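Local coordinates for response regulator receiver protein (Sinorhizobium medicae, PDB 2RDM) that probably acts as a receiver module in two-component signalling, taking up a phosphoryl group on a conserved aspartate, at residues A[42-46]-A[47-51]; A[70-73]-A[74-78]; A[84-87]-A[88-92]. The protein carries 1 engineered substitution. All blocks are in the same frame, centred on the assembly; numbering follows the deposited sequence. Where two conformers were deposited one is given.

From the N terminus, contact 1 (42-46 with 47-51) comes first, where helix 38-46 ends and the chain turns toward strand 53-57. Contact 2 (70-73 with 74-78) lies at the C-terminal end of helix 66-76, in the beta-alpha-beta unit formed with strands 53-57 and 82-86. Contact 3 (84-87 with 88-92) joins the end of strand 82-86 to the loop that follows it. All three are local and follow in series; none nests or crosses. Contacts 1 and 2 touch where helices 38-46 and 66-76 pack, with L45 CD1 3.8 Å from A73 CB. Contact 2 meets contact 3 where A70 packs on Y84. Contacts 1 and 3 lie apart, their centres about 24 Å from each other.

Contact 1. Residues A[42-46]-A[47-51]; sequences IEMLK and SGAAI. Engineered in segment 42-46: M44 (natural residue Leu).
M44 and L45 reach from the C-terminal part of helix 38-46 to the side chain of I51. M44 is an engineered methionine, present as selenomethionine; the natural residue is Leu. Its CG lies 4.2 Å from I51 CD1, and the two side chains cross at about a right angle. The M44 chain starts with CG anti to the backbone N (chi1 -171°) and then bends at chi2 and chi3. Its SE comes within 4.2 Å of A49 CB. L45 points its first bond away from the loop, but its branch turns back, and CD2 lies 4.2 Å from I51 CG2. M44, L45 and I51 all also touch L9 of strand 7-11, so this apolar patch joins the helix end and the loop to the sheet. It belongs to the CheY-like receiver fold, a parallel five-stranded sheet with helices on both faces. Here the chain leaves helix 38-46 and heads for strand 53-57. G48 is the first residue to leave helical angles; it takes a positive phi (91°), a backbone shape that glycine adopts readily. Further out, S47 bonds back to M44. Its OG donates to M44 O at 2.7 Å, tilted 17° from the carbonyl plane. S47 N donates to the same oxygen at 3.1 Å, from above that plane. S47 OG also accepts from A49 N at 3.2 Å, which makes an ST turn. On the L45 side, a water lies 2.8 Å from both L45 O and A49 O.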
# COMPACT_ATOMS: atom_id res chain seq x y z
N ILE A 42 13.86 27.18 1.98
CA ILE A 42 12.56 27.82 1.66
C ILE A 42 12.72 28.90 0.57
O ILE A 42 11.93 28.96 -0.37
CB ILE A 42 11.89 28.36 2.95
CG1 ILE A 42 11.40 27.17 3.79
CG2 ILE A 42 10.72 29.32 2.65
CD1 ILE A 42 11.06 27.50 5.22
N GLU A 43 13.78 29.69 0.68
CA GLU A 43 14.11 30.70 -0.33
C GLU A 43 14.28 30.06 -1.71
O GLU A 43 13.70 30.54 -2.68
CB GLU A 43 15.38 31.46 0.07
CG GLU A 43 15.75 32.59 -0.89
CD GLU A 43 16.97 33.35 -0.43
OE1 GLU A 43 18.06 32.75 -0.37
OE2 GLU A 43 16.86 34.56 -0.13
N MSE A 44 15.00 28.97 -1.75
CA MSE A 44 15.18 28.25 -2.97
C MSE A 44 13.88 27.70 -3.53
O MSE A 44 13.61 27.84 -4.69
CB MSE A 44 16.23 27.18 -2.78
CG MSE A 44 16.63 26.52 -4.02
SE MSE A 44 17.74 27.54 -5.20
CE MSE A 44 18.46 28.67 -3.95
N LEU A 45 13.08 27.10 -2.68
CA LEU A 45 11.76 26.59 -3.09
C LEU A 45 10.89 27.70 -3.67
O LEU A 45 10.24 27.51 -4.69
CB LEU A 45 11.05 25.92 -1.91
CG LEU A 45 11.54 24.51 -1.59
CD1 LEU A 45 11.28 24.12 -0.14
CD2 LEU A 45 10.93 23.47 -2.53
N LYS A 46 10.94 28.87 -3.04
CA LYS A 46 10.12 30.02 -3.45
C LYS A 46 10.67 30.77 -4.67
O LYS A 46 9.99 31.63 -5.23
CB LYS A 46 9.92 30.99 -2.29
CG LYS A 46 8.95 30.50 -1.23
CD LYS A 46 8.76 31.54 -0.13
CE LYS A 46 7.76 31.08 0.92
NZ LYS A 46 6.38 30.93 0.38
N SER A 47 11.90 30.45 -5.07
CA SER A 47 12.58 31.17 -6.14
C SER A 47 12.07 30.78 -7.53
O SER A 47 12.33 31.48 -8.51
CB SER A 47 14.09 30.92 -6.07
OG SER A 47 14.41 29.63 -6.56
N GLY A 48 11.36 29.66 -7.61
CA GLY A 48 10.89 29.13 -8.88
C GLY A 48 11.85 28.15 -9.54
O GLY A 48 11.61 27.69 -10.65
N ALA A 49 12.96 27.85 -8.85
CA ALA A 49 13.91 26.83 -9.30
C ALA A 49 13.23 25.46 -9.42
O ALA A 49 12.33 25.13 -8.65
CB ALA A 49 15.10 26.76 -8.35
N ALA A 50 13.65 24.69 -10.43
CA ALA A 50 13.11 23.35 -10.65
C ALA A 50 13.62 22.43 -9.55
O ALA A 50 14.79 22.05 -9.54
CB ALA A 50 13.53 22.82 -12.02
N ILE A 51 12.73 22.10 -8.61
CA ILE A 51 13.05 21.19 -7.51
C ILE A 51 12.14 19.97 -7.57
O ILE A 51 10.91 20.10 -7.49
CB ILE A 51 12.91 21.89 -6.14
CG1 ILE A 51 13.75 23.17 -6.06
CG2 ILE A 51 13.22 20.90 -4.99
CD1 ILE A 51 15.24 22.98 -5.73
O HOH W 1 10.59 25.42 -6.48

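Contact 2. Residues A[70-73]-A[74-78]; sequences ARVA and REIDP
A73 O accepts from D77 N at 2.8 Å, the shortest of the four backbone bonds that link 70-73 to 74-78. D77 is also the first residue to leave helical angles. The bonds from R74 N to A70 O, E75 N to R71 O and I76 N to V72 O complete the last turns. On the face turned to helix 38-46, V72 and I76 lie side by side and point the same way. With chi1 at 175°, V72 sets CG1 opposite its own N, and CG1 meets I76 CD1 at 3.8 Å. I76 CD1 also lies 3.4 Å from V72 O. R74 lays its CG 3.4 Å from A70 O, then bends at chi2 (-77°) and leads its guanidinium away from 70-73. There NE donates to M80 O, and NH1 bonds to P99 O and to A94 O of the second subunit. R71 NH1 bonds to S95 O of that same subunit. D77 OD1 accepts from N79 N, an Asx turn, while OD2 forms a salt bridge with R124. The run of i to i+4 backbone bonds is that of an alpha-helix, here at its C-terminal end in the beta-alpha-beta unit 53-57, 66-76, 82-86 of the receiver fold.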
# COMPACT_ATOMS: atom_id res chain seq x y z
N ALA A 70 9.24 21.41 4.67
CA ALA A 70 8.39 20.47 3.93
C ALA A 70 7.01 21.05 3.60
O ALA A 70 6.47 20.79 2.51
CB ALA A 70 8.27 19.16 4.72
N ARG A 71 6.45 21.84 4.51
CA ARG A 71 5.15 22.49 4.29
C ARG A 71 5.23 23.44 3.12
O ARG A 71 4.36 23.42 2.26
CB ARG A 71 4.67 23.21 5.54
CG ARG A 71 4.46 22.28 6.70
CD ARG A 71 3.51 22.81 7.77
NE ARG A 71 3.81 22.14 9.03
CZ ARG A 71 3.43 20.90 9.33
NH1 ARG A 71 2.70 20.19 8.46
NH2 ARG A 71 3.78 20.38 10.50
N VAL A 72 6.30 24.25 3.09
CA VAL A 72 6.52 25.18 1.97
C VAL A 72 6.67 24.41 0.64
O VAL A 72 6.02 24.76 -0.36
CB VAL A 72 7.74 26.09 2.22
CG1 VAL A 72 8.02 26.95 1.00
CG2 VAL A 72 7.48 26.97 3.43
N ALA A 73 7.48 23.35 0.66
CA ALA A 73 7.65 22.50 -0.54
C ALA A 73 6.31 21.97 -1.04
O ALA A 73 6.04 21.99 -2.26
CB ALA A 73 8.63 21.34 -0.25
N ARG A 74 5.45 21.55 -0.12
CA ARG A 74 4.14 21.00 -0.49
C ARG A 74 3.10 22.04 -0.93
O ARG A 74 2.18 21.72 -1.69
CB ARG A 74 3.61 20.10 0.62
CG ARG A 74 4.36 18.77 0.73
CD ARG A 74 3.92 17.80 -0.36
NE ARG A 74 4.55 16.49 -0.25
CZ ARG A 74 4.09 15.49 0.50
NH1 ARG A 74 3.00 15.62 1.24
NH2 ARG A 74 4.73 14.34 0.51
N GLU A 75 3.24 23.27 -0.45
CA GLU A 75 2.47 24.40 -0.98
C GLU A 75 2.79 24.65 -2.46
O GLU A 75 1.89 24.88 -3.27
CB GLU A 75 2.72 25.66 -0.17
CG GLU A 75 2.03 25.68 1.18
CD GLU A 75 2.59 26.74 2.12
OE1 GLU A 75 3.28 27.66 1.64
OE2 GLU A 75 2.33 26.63 3.34
N ILE A 76 4.08 24.58 -2.81
CA ILE A 76 4.55 24.76 -4.18
C ILE A 76 4.14 23.56 -5.04
O ILE A 76 3.63 23.73 -6.15
CB ILE A 76 6.08 25.03 -4.20
CG1 ILE A 76 6.35 26.46 -3.72
CG2 ILE A 76 6.69 24.84 -5.60
CD1 ILE A 76 7.52 26.59 -2.79
N ASP A 77 4.34 22.36 -4.51
CA ASP A 77 4.02 21.14 -5.24
C ASP A 77 3.46 20.12 -4.26
O ASP A 77 4.22 19.55 -3.48
CB ASP A 77 5.27 20.61 -5.95
CG ASP A 77 5.04 19.29 -6.68
OD1 ASP A 77 3.91 18.76 -6.73
OD2 ASP A 77 6.04 18.77 -7.22
N PRO A 78 2.15 19.88 -4.32
CA PRO A 78 1.43 18.98 -3.41
C PRO A 78 1.93 17.54 -3.45
O PRO A 78 1.71 16.79 -2.51
CB PRO A 78 -0.03 19.07 -3.90
CG PRO A 78 0.07 19.55 -5.32
CD PRO A 78 1.23 20.49 -5.31

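Contact 3. Residues A[84-87]-A[88-92]; sequences YISG and HAALE
S86 points its first bond toward the loop that follows it, while H88 and A89 turn theirs away from 84-87. With chi1 at 85°, S86 OG lies between the backbone N and the carbonyl carbon. Across the contact it makes only loose approaches, 4.3 Å to A90 CB and 4.2 Å to A89 O. This hydroxyl is buried and has no hydrogen-bond partner in the model. Although its first bond leads away, H88 still touches 84-87 through CB, 3.5 Å from G87 C. Its CG lies 3.6 Å from the same atom, and G87 C lies obliquely to the imidazole. H88 lies on the surface, against a crystal neighbour, so the rotation of its ring may owe something to the lattice. The loop lies at the C-terminal end of strand 82-86, and so at the C-terminal end of the parallel sheet, where receiver domains carry their phosphorylation site. In this family a Ser or Thr at the end of this strand commonly responds to phosphorylation, and S86 is consistent with that position. D57, the predicted phosphorylation site, is unmodified here and touches I85. G87 N and I85 O are each hydrogen-bonded to a glycerol, probably from the crystallisation liquor. Further along the loop, A90 CB also packs on E105.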
# COMPACT_ATOMS: atom_id res chain seq x y z
N TYR A 84 12.77 13.33 5.39
CA TYR A 84 13.36 14.00 6.54
C TYR A 84 14.56 13.21 7.05
O TYR A 84 14.54 11.98 7.04
CB TYR A 84 12.36 14.11 7.68
CG TYR A 84 11.04 14.80 7.37
CD1 TYR A 84 10.96 16.20 7.30
CD2 TYR A 84 9.88 14.06 7.17
CE1 TYR A 84 9.75 16.83 7.04
CE2 TYR A 84 8.66 14.68 6.91
CZ TYR A 84 8.61 16.06 6.82
OH TYR A 84 7.41 16.67 6.62
N ILE A 85 15.57 13.91 7.55
CA ILE A 85 16.77 13.28 8.09
C ILE A 85 16.97 13.77 9.53
O ILE A 85 17.20 14.96 9.73
CB ILE A 85 18.04 13.65 7.27
CG1 ILE A 85 17.90 13.28 5.79
CG2 ILE A 85 19.30 13.05 7.89
CD1 ILE A 85 17.55 11.85 5.48
N SER A 86 16.94 12.83 10.44
CA SER A 86 17.03 13.18 11.82
C SER A 86 18.01 12.43 12.62
O SER A 86 18.30 11.32 12.34
CB SER A 86 15.69 13.11 12.47
OG SER A 86 15.46 11.81 12.87
N GLY A 87 18.53 13.07 13.66
CA GLY A 87 19.44 12.42 14.58
C GLY A 87 18.72 11.54 15.58
O GLY A 87 18.98 10.34 15.67
N HIS A 88 17.82 12.14 16.35
CA HIS A 88 17.29 11.52 17.56
C HIS A 88 15.80 11.25 17.44
O HIS A 88 15.38 10.12 17.18
CB HIS A 88 17.57 12.39 18.78
CG HIS A 88 19.03 12.63 19.03
ND1 HIS A 88 19.81 11.74 19.75
CD2 HIS A 88 19.85 13.64 18.67
CE1 HIS A 88 21.05 12.20 19.81
NE2 HIS A 88 21.10 13.36 19.17
N ALA A 89 15.00 12.29 17.62
CA ALA A 89 13.56 12.13 17.81
C ALA A 89 12.84 12.04 16.47
O ALA A 89 12.72 13.03 15.75
CB ALA A 89 13.00 13.27 18.64
N ALA A 90 12.35 10.85 16.14
CA ALA A 90 11.66 10.62 14.90
C ALA A 90 10.19 10.55 15.19
O ALA A 90 9.40 10.63 14.29
CB ALA A 90 12.16 9.37 14.23
N LEU A 91 9.84 10.43 16.47
CA LEU A 91 8.44 10.27 16.87
C LEU A 91 7.65 11.56 16.65
O LEU A 91 6.42 11.53 16.54
CB LEU A 91 8.33 9.80 18.33
CG LEU A 91 7.04 9.08 18.78
CD1 LEU A 91 6.75 7.82 17.97
CD2 LEU A 91 7.12 8.75 20.27
N GLU A 92 8.37 12.68 16.56
CA GLU A 92 7.79 13.98 16.21
C GLU A 92 7.23 13.99 14.78
O GLU A 92 6.38 14.82 14.46
CB GLU A 92 8.85 15.08 16.32
CG GLU A 92 9.61 15.09 17.64
CD GLU A 92 10.83 15.98 17.60
OE1 GLU A 92 11.65 15.84 16.66
OE2 GLU A 92 10.98 16.82 18.51